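Local coordinates for protein tRNA uridine(34) acetyltransferase (Methanocaldococcus infernus, PDB 6IA8) that acetylates the wobble uridine 34 of tRNA, using acetyl-CoA, S-adenosylmethionine and an iron-sulfur cluster to form 5-carboxymethyluridine, at residues Met441-Leu446 with Lys488-Thr493; Lys434-Lys439 with Gly511-Lys516; Gln218-Glu223 with Lys268-Glu273. All coordinates share one frame; numbering follows the deposited sequence.

Contact 3 comes first along the chain and belongs to the radical SAM core, where it joins the end of strand 212-218 to helix 264-276, beside the seven-stranded parallel sheet. Contacts 1 and 2 lie in the acetyltransferase domain. Their centres are about 8 Å apart, and the chain runs through 434-439, both segments of contact 1, and then 511-516. Strand 489-492 stands between strands 440-448 and 513-517 in one mixed sheet, with Val492 hydrogen-bonded to Met514. Contact 3 lies about 30 Å from contact 1 and about 34 Å from contact 2, centre to centre, so the radical SAM and acetyltransferase modules each have their own contacts within one chain.

Contact 1: residues Met441-Leu446 with Lys488-Thr493; sequences MLVRQL and KKILVT
Val443 packs most closely against Ile490, its CG2 lying 3.6 Å from Ile490 CD1 and against CG1 of the same residue. CG2 of Val443 is anti to the carbonyl carbon and CG1 of Ile490 anti to its own backbone N (chi1 -179°), and the two branches meet aslant over the sheet. Val492 completes this patch, with its CG2 3.9 Å from Val443 CB, and helix 469-484 covers the same face through Met474 on Val492 and Ala481 on Met441. On the other face the two segments touch less closely, Leu442 CD2 being 4.1 Å from Leu491 CB, and Tyr513 packs on Leu491.

Between the two faces the backbones form a regular parallel ladder. Met441 N donates to Lys489 O, Leu491 N to Met441 O, Val443 N to Leu491 O and Thr493 N to Val443 O, all at 2.8 to 3.0 Å.

The partly exposed start of strand 489-492 is looser. Lys489 turns its poorly ordered chain away from strand 440-448, toward Asp437 and the backbone carbonyl of Glu435. Beyond Val443 the pairing also stops. Arg444 leads away to Asp283 and Glu406, Thr493 OG1 bonds to Gly248 O, and a classic beta bulge sets Arg444 and Gln445 together opposite Arg424. Gln445 and Leu446, which by similarity bind acetyl-CoA, follow where no ladder bond joins the two segments. Paired parallel strands parting beside a bulge are the hallmark of the acetyl-CoA cleft in the GNAT fold.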
# COMPACT_ATOMS: atom_id res chain seq x y z
N MET A 441 -19.03 3.57 10.35
CA MET A 441 -17.97 4.25 9.63
C MET A 441 -16.68 3.44 9.76
O MET A 441 -16.43 2.82 10.79
CB MET A 441 -17.75 5.67 10.17
CG MET A 441 -17.29 6.68 9.12
SD MET A 441 -18.72 7.52 8.33
CE MET A 441 -17.80 8.59 7.24
N LEU A 442 -15.85 3.45 8.71
CA LEU A 442 -14.62 2.66 8.70
C LEU A 442 -13.37 3.54 8.72
O LEU A 442 -13.22 4.42 7.86
CB LEU A 442 -14.57 1.77 7.45
CG LEU A 442 -15.79 0.87 7.17
CD1 LEU A 442 -15.60 0.19 5.82
CD2 LEU A 442 -15.94 -0.16 8.26
N VAL A 443 -12.47 3.27 9.65
CA VAL A 443 -11.12 3.83 9.63
C VAL A 443 -10.24 2.81 8.92
O VAL A 443 -9.84 1.81 9.51
CB VAL A 443 -10.60 4.14 11.04
CG1 VAL A 443 -9.18 4.60 10.93
CG2 VAL A 443 -11.49 5.21 11.69
N ARG A 444 -9.96 3.05 7.65
CA ARG A 444 -9.17 2.12 6.85
C ARG A 444 -7.67 2.25 7.08
O ARG A 444 -6.93 1.29 6.85
CB ARG A 444 -9.47 2.32 5.37
CG ARG A 444 -10.99 2.25 5.07
CD ARG A 444 -11.27 2.06 3.57
NE ARG A 444 -10.87 3.21 2.79
CZ ARG A 444 -9.77 3.32 2.08
NH1 ARG A 444 -9.53 4.46 1.44
NH2 ARG A 444 -8.93 2.29 1.95
N GLN A 445 -7.22 3.40 7.56
CA GLN A 445 -5.80 3.57 7.82
C GLN A 445 -5.61 4.76 8.74
O GLN A 445 -6.31 5.76 8.61
CB GLN A 445 -5.03 3.83 6.52
CG GLN A 445 -3.51 4.08 6.72
CD GLN A 445 -2.72 3.96 5.43
OE1 GLN A 445 -3.25 4.20 4.34
NE2 GLN A 445 -1.45 3.53 5.55
N LEU A 446 -4.65 4.65 9.66
CA LEU A 446 -4.13 5.77 10.44
C LEU A 446 -2.62 5.66 10.34
O LEU A 446 -2.05 4.61 10.69
CB LEU A 446 -4.54 5.71 11.90
CG LEU A 446 -3.81 6.68 12.83
CD1 LEU A 446 -4.07 8.14 12.47
CD2 LEU A 446 -4.21 6.40 14.28
N LYS A 488 -23.21 5.26 14.33
CA LYS A 488 -23.24 4.85 15.73
C LYS A 488 -22.05 3.99 16.13
O LYS A 488 -21.84 3.76 17.33
CB LYS A 488 -24.55 4.11 16.03
CG LYS A 488 -25.82 4.94 15.80
CD LYS A 488 -25.79 6.26 16.57
CE LYS A 488 -25.68 6.06 18.08
NZ LYS A 488 -25.62 7.36 18.82
N LYS A 489 -21.27 3.48 15.18
CA LYS A 489 -20.08 2.74 15.54
C LYS A 489 -19.03 2.97 14.47
O LYS A 489 -19.34 3.25 13.30
CB LYS A 489 -20.34 1.24 15.73
CG LYS A 489 -20.64 0.46 14.47
CD LYS A 489 -20.85 -1.02 14.83
CE LYS A 489 -21.40 -1.81 13.66
NZ LYS A 489 -21.85 -3.17 14.08
N ILE A 490 -17.78 2.89 14.90
CA ILE A 490 -16.63 3.12 14.05
C ILE A 490 -15.74 1.90 14.18
O ILE A 490 -15.54 1.39 15.29
CB ILE A 490 -15.93 4.44 14.45
CG1 ILE A 490 -14.73 4.71 13.56
CG2 ILE A 490 -15.52 4.45 15.91
CD1 ILE A 490 -14.38 6.21 13.55
N LEU A 491 -15.29 1.37 13.05
CA LEU A 491 -14.45 0.17 13.01
C LEU A 491 -13.10 0.50 12.39
O LEU A 491 -13.05 1.07 11.30
CB LEU A 491 -15.12 -0.93 12.20
CG LEU A 491 -16.39 -1.56 12.75
CD1 LEU A 491 -16.93 -2.57 11.72
CD2 LEU A 491 -16.14 -2.21 14.07
N VAL A 492 -12.03 0.07 13.05
CA VAL A 492 -10.67 0.34 12.60
C VAL A 492 -10.09 -0.95 12.02
O VAL A 492 -10.15 -2.00 12.67
CB VAL A 492 -9.79 0.85 13.74
CG1 VAL A 492 -8.40 1.13 13.24
CG2 VAL A 492 -10.42 2.07 14.37
N THR A 493 -9.56 -0.86 10.80
CA THR A 493 -8.70 -1.90 10.25
C THR A 493 -7.33 -1.74 10.90
O THR A 493 -6.64 -0.74 10.67
CB THR A 493 -8.60 -1.80 8.73
OG1 THR A 493 -9.94 -1.73 8.19
CG2 THR A 493 -7.88 -3.00 8.17

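Contact 2: residues Lys434-Lys439 with Gly511-Lys516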
# COMPACT_ATOMS: atom_id res chain seq x y z
N LYS A 434 -20.09 -9.12 8.43
CA LYS A 434 -21.11 -9.16 9.47
C LYS A 434 -21.00 -7.97 10.41
O LYS A 434 -22.00 -7.51 10.94
CB LYS A 434 -20.99 -10.48 10.26
CG LYS A 434 -19.56 -10.83 10.69
CD LYS A 434 -19.48 -12.17 11.45
CE LYS A 434 -20.04 -12.05 12.86
NZ LYS A 434 -19.76 -13.27 13.68
N GLU A 435 -19.80 -7.45 10.63
CA GLU A 435 -19.66 -6.40 11.63
C GLU A 435 -19.88 -5.00 11.08
O GLU A 435 -19.86 -4.05 11.86
CB GLU A 435 -18.30 -6.50 12.32
CG GLU A 435 -17.10 -6.65 11.42
CD GLU A 435 -16.80 -8.10 11.01
OE1 GLU A 435 -17.36 -8.54 10.01
OE2 GLU A 435 -15.94 -8.77 11.62
N ILE A 436 -20.13 -4.85 9.78
CA ILE A 436 -20.36 -3.54 9.17
C ILE A 436 -21.83 -3.43 8.81
O ILE A 436 -22.32 -4.19 7.97
CB ILE A 436 -19.49 -3.34 7.92
CG1 ILE A 436 -18.02 -3.60 8.24
CG2 ILE A 436 -19.68 -1.94 7.35
CD1 ILE A 436 -17.10 -3.61 7.01
N ASP A 437 -22.53 -2.49 9.43
CA ASP A 437 -23.93 -2.21 9.09
C ASP A 437 -24.04 -0.79 8.52
O ASP A 437 -23.04 -0.10 8.33
CB ASP A 437 -24.86 -2.38 10.30
CG ASP A 437 -24.46 -1.53 11.48
OD1 ASP A 437 -24.41 -2.08 12.60
OD2 ASP A 437 -24.17 -0.32 11.30
N ASP A 438 -25.27 -0.35 8.25
CA ASP A 438 -25.50 0.95 7.63
C ASP A 438 -25.35 2.12 8.60
O ASP A 438 -25.56 3.27 8.20
CB ASP A 438 -26.89 0.99 6.98
CG ASP A 438 -28.01 0.77 7.98
OD1 ASP A 438 -27.76 0.75 9.21
OD2 ASP A 438 -29.17 0.61 7.54
N LYS A 439 -24.96 1.86 9.85
CA LYS A 439 -24.62 2.90 10.81
C LYS A 439 -23.16 2.81 11.22
O LYS A 439 -22.78 3.29 12.29
CB LYS A 439 -25.53 2.82 12.03
CG LYS A 439 -27.04 2.82 11.68
N GLY A 511 -15.05 -8.72 15.82
CA GLY A 511 -14.74 -9.59 14.70
C GLY A 511 -13.30 -9.40 14.28
O GLY A 511 -12.36 -9.63 15.05
N ALA A 512 -13.10 -8.98 13.03
CA ALA A 512 -11.78 -8.79 12.47
C ALA A 512 -11.22 -7.41 12.76
O ALA A 512 -10.06 -7.13 12.41
CB ALA A 512 -11.82 -9.03 10.96
N TYR A 513 -12.00 -6.53 13.38
CA TYR A 513 -11.65 -5.13 13.52
C TYR A 513 -11.48 -4.73 14.98
O TYR A 513 -11.72 -5.51 15.90
CB TYR A 513 -12.73 -4.25 12.87
CG TYR A 513 -13.05 -4.60 11.42
CD1 TYR A 513 -14.01 -5.55 11.13
CD2 TYR A 513 -12.37 -4.00 10.37
CE1 TYR A 513 -14.32 -5.90 9.83
CE2 TYR A 513 -12.66 -4.34 9.06
CZ TYR A 513 -13.64 -5.30 8.79
OH TYR A 513 -13.97 -5.66 7.48
N MET A 514 -11.09 -3.48 15.18
CA MET A 514 -11.14 -2.83 16.49
C MET A 514 -12.26 -1.82 16.40
O MET A 514 -12.33 -1.05 15.43
CB MET A 514 -9.82 -2.14 16.84
CG MET A 514 -8.66 -3.11 17.01
SD MET A 514 -8.94 -4.35 18.28
CE MET A 514 -8.85 -3.30 19.78
N GLY A 515 -13.19 -1.87 17.33
CA GLY A 515 -14.40 -1.09 17.22
C GLY A 515 -14.72 -0.28 18.45
O GLY A 515 -14.32 -0.61 19.56
N LYS A 516 -15.47 0.81 18.23
CA LYS A 516 -16.00 1.63 19.32
C LYS A 516 -17.41 2.07 18.98
O LYS A 516 -17.70 2.44 17.85
CB LYS A 516 -15.13 2.86 19.55
CG LYS A 516 -15.62 3.77 20.67
CD LYS A 516 -14.89 5.10 20.70
CE LYS A 516 -13.51 4.97 21.29
NZ LYS A 516 -12.80 6.27 21.34
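Glu435 crosses the edge of the Tyr513 ring at about a right angle, its CG 3.3 Å from both CD1 and CE1 of Tyr513. Its CG sits between the backbone N and the carbonyl carbon (chi1 48°), and a bend at chi2 brings CD into the ring plane, 3.5 Å from Tyr513 CE1. The carboxylate is turned 76° from the ring, and its OE2 receives the Ala512 N-H at 3.2 Å in a nearly straight bond. OE1 is paired with Arg433, so both oxygens of this buried acid have polar partners. In the GNAT domain this joins the loop between strands 418-427 and 440-448 to the turn entering strand 513-517. Gly511 CA lies 3.4 Å from Glu435 OE2; the backbone has positive phi here, and a CB would collide with that oxygen. At the far end of the ring, Ile436 CD1 comes within 3.8 Å of Tyr513 OH, while the hydroxyl is hydrogen-bonded to Ser247 O in the radical SAM core. Beyond Ile436 the loop tightens into an Asx turn, in which Asp437 OD2 accepts from Lys439 N at 2.7 Å and also bonds to Thr440 OG1 at the start of strand 440-448.

Contact 3: residues Gln218-Glu223 with Lys268-Glu273; sequences QSIYNE and KKMFKE
Tyr221 N donates to Ser219 OG at 3.1 Å, nearly straight at 165°, beside the side chain of Met270; the bond closes an ST turn just ahead of helix 222-227, whose N-cap position Tyr221 occupies. From there the Tyr221 hydroxyl reaches helix 264-276, where it is hydrogen-bonded to the backbone oxygen of Met266. Met270 N is also close, 3.3 Å from Tyr221 OH, but at an angle too poor for a bond. The CE2 side of the Tyr221 ring comes to 3.9 Å from Met270 CB, the two side chains crossing at a slant. Ile220 fills the angle between ring and helix: its CG1 stands 4.1 Å above the plane of the Tyr221 ring, over its centre, and 3.8 Å from Met270 CG. That CG1 is held between the backbone N and the carbonyl carbon (chi1 65°), and beyond it CD1 meets Glu273 CD at 3.6 Å. In the partial barrel of the radical SAM core, the contact ties the loop leaving strand 212-218 to the helix that follows the neighbouring strand 250-255. An alanine at Ile220 would probably open a gap between the Tyr221 ring, Met270 CG and the Glu273 stem, and leave the ring freer to shift. Deeper in, Met270 SD lies 3.7 Å from Ile220 N, a buried amide with no hydrogen-bonding partner in the model, and 3.9 Å from Ser219 CA.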
# COMPACT_ATOMS: atom_id res chain seq x y z
N GLN A 218 -2.43 -3.83 -13.80
CA GLN A 218 -1.62 -3.69 -15.01
C GLN A 218 -2.20 -2.62 -15.92
O GLN A 218 -1.52 -1.62 -16.16
CB GLN A 218 -1.50 -5.01 -15.75
CG GLN A 218 -1.21 -6.23 -14.87
CD GLN A 218 -0.12 -6.02 -13.85
OE1 GLN A 218 0.61 -5.03 -13.88
NE2 GLN A 218 -0.02 -6.95 -12.93
N SER A 219 -3.44 -2.81 -16.39
CA SER A 219 -4.13 -1.88 -17.26
C SER A 219 -5.62 -1.86 -16.92
O SER A 219 -6.19 -2.84 -16.45
CB SER A 219 -3.93 -2.28 -18.74
OG SER A 219 -4.68 -1.47 -19.60
N ILE A 220 -6.26 -0.72 -17.21
CA ILE A 220 -7.71 -0.62 -17.09
C ILE A 220 -8.43 -0.78 -18.43
O ILE A 220 -9.66 -0.58 -18.49
CB ILE A 220 -8.11 0.71 -16.43
CG1 ILE A 220 -7.73 1.90 -17.31
CG2 ILE A 220 -7.51 0.83 -15.05
CD1 ILE A 220 -8.40 3.23 -16.83
N TYR A 221 -7.72 -1.17 -19.49
CA TYR A 221 -8.34 -1.32 -20.80
C TYR A 221 -8.44 -2.80 -21.17
O TYR A 221 -7.41 -3.47 -21.28
CB TYR A 221 -7.56 -0.57 -21.88
CG TYR A 221 -7.42 0.91 -21.61
CD1 TYR A 221 -8.53 1.72 -21.55
CD2 TYR A 221 -6.16 1.50 -21.40
CE1 TYR A 221 -8.40 3.09 -21.29
CE2 TYR A 221 -6.02 2.84 -21.15
CZ TYR A 221 -7.14 3.63 -21.10
OH TYR A 221 -7.01 4.98 -20.86
N ASN A 222 -9.66 -3.30 -21.38
CA ASN A 222 -9.84 -4.71 -21.69
C ASN A 222 -9.14 -5.12 -22.98
O ASN A 222 -8.70 -6.27 -23.10
CB ASN A 222 -11.33 -5.06 -21.74
CG ASN A 222 -11.93 -5.20 -20.34
OD1 ASN A 222 -11.22 -5.43 -19.36
ND2 ASN A 222 -13.22 -5.05 -20.26
N GLU A 223 -9.02 -4.19 -23.94
CA GLU A 223 -8.30 -4.51 -25.17
C GLU A 223 -6.87 -4.92 -24.85
O GLU A 223 -6.36 -5.90 -25.40
CB GLU A 223 -8.29 -3.32 -26.13
CG GLU A 223 -7.51 -3.59 -27.41
CD GLU A 223 -6.60 -2.44 -27.84
OE1 GLU A 223 -5.75 -2.65 -28.73
OE2 GLU A 223 -6.72 -1.31 -27.31
N LYS A 268 -1.40 8.08 -20.26
CA LYS A 268 -1.75 9.29 -19.53
C LYS A 268 -3.23 9.32 -19.18
O LYS A 268 -3.61 9.69 -18.06
CB LYS A 268 -1.38 10.52 -20.37
CG LYS A 268 0.13 10.77 -20.45
CD LYS A 268 0.43 12.02 -21.26
CE LYS A 268 1.93 12.32 -21.27
NZ LYS A 268 2.26 13.49 -22.14
N LYS A 269 -4.10 8.95 -20.13
CA LYS A 269 -5.53 8.94 -19.84
C LYS A 269 -5.87 7.92 -18.78
O LYS A 269 -6.75 8.17 -17.93
CB LYS A 269 -6.32 8.66 -21.13
CG LYS A 269 -6.31 9.85 -22.09
CD LYS A 269 -7.22 9.62 -23.29
CE LYS A 269 -7.43 10.91 -24.09
NZ LYS A 269 -8.21 11.92 -23.32
N MET A 270 -5.17 6.78 -18.77
CA MET A 270 -5.42 5.79 -17.73
C MET A 270 -5.16 6.38 -16.34
O MET A 270 -5.94 6.16 -15.39
CB MET A 270 -4.53 4.56 -17.96
CG MET A 270 -4.43 3.66 -16.73
SD MET A 270 -3.72 2.02 -17.08
CE MET A 270 -2.00 2.38 -17.36
N PHE A 271 -4.03 7.05 -16.16
CA PHE A 271 -3.75 7.62 -14.85
C PHE A 271 -4.78 8.67 -14.46
O PHE A 271 -5.19 8.76 -13.28
CB PHE A 271 -2.33 8.16 -14.81
CG PHE A 271 -1.30 7.05 -14.72
CD1 PHE A 271 -1.10 6.35 -13.54
CD2 PHE A 271 -0.55 6.70 -15.83
CE1 PHE A 271 -0.18 5.31 -13.48
CE2 PHE A 271 0.37 5.66 -15.78
CZ PHE A 271 0.56 4.97 -14.61
N LYS A 272 -5.17 9.53 -15.41
CA LYS A 272 -6.20 10.52 -15.09
C LYS A 272 -7.47 9.81 -14.64
O LYS A 272 -8.11 10.20 -13.65
CB LYS A 272 -6.45 11.43 -16.31
CG LYS A 272 -7.51 12.47 -16.09
CD LYS A 272 -7.56 13.46 -17.25
CE LYS A 272 -8.73 14.44 -17.12
NZ LYS A 272 -8.80 15.39 -18.26
N GLU A 273 -7.85 8.75 -15.36
CA GLU A 273 -9.09 8.07 -15.07
C GLU A 273 -9.04 7.40 -13.71
O GLU A 273 -10.03 7.44 -12.97
CB GLU A 273 -9.41 7.04 -16.15
CG GLU A 273 -10.79 6.46 -16.04
CD GLU A 273 -11.15 5.59 -17.23
OE1 GLU A 273 -10.51 5.75 -18.30
OE2 GLU A 273 -12.05 4.74 -17.08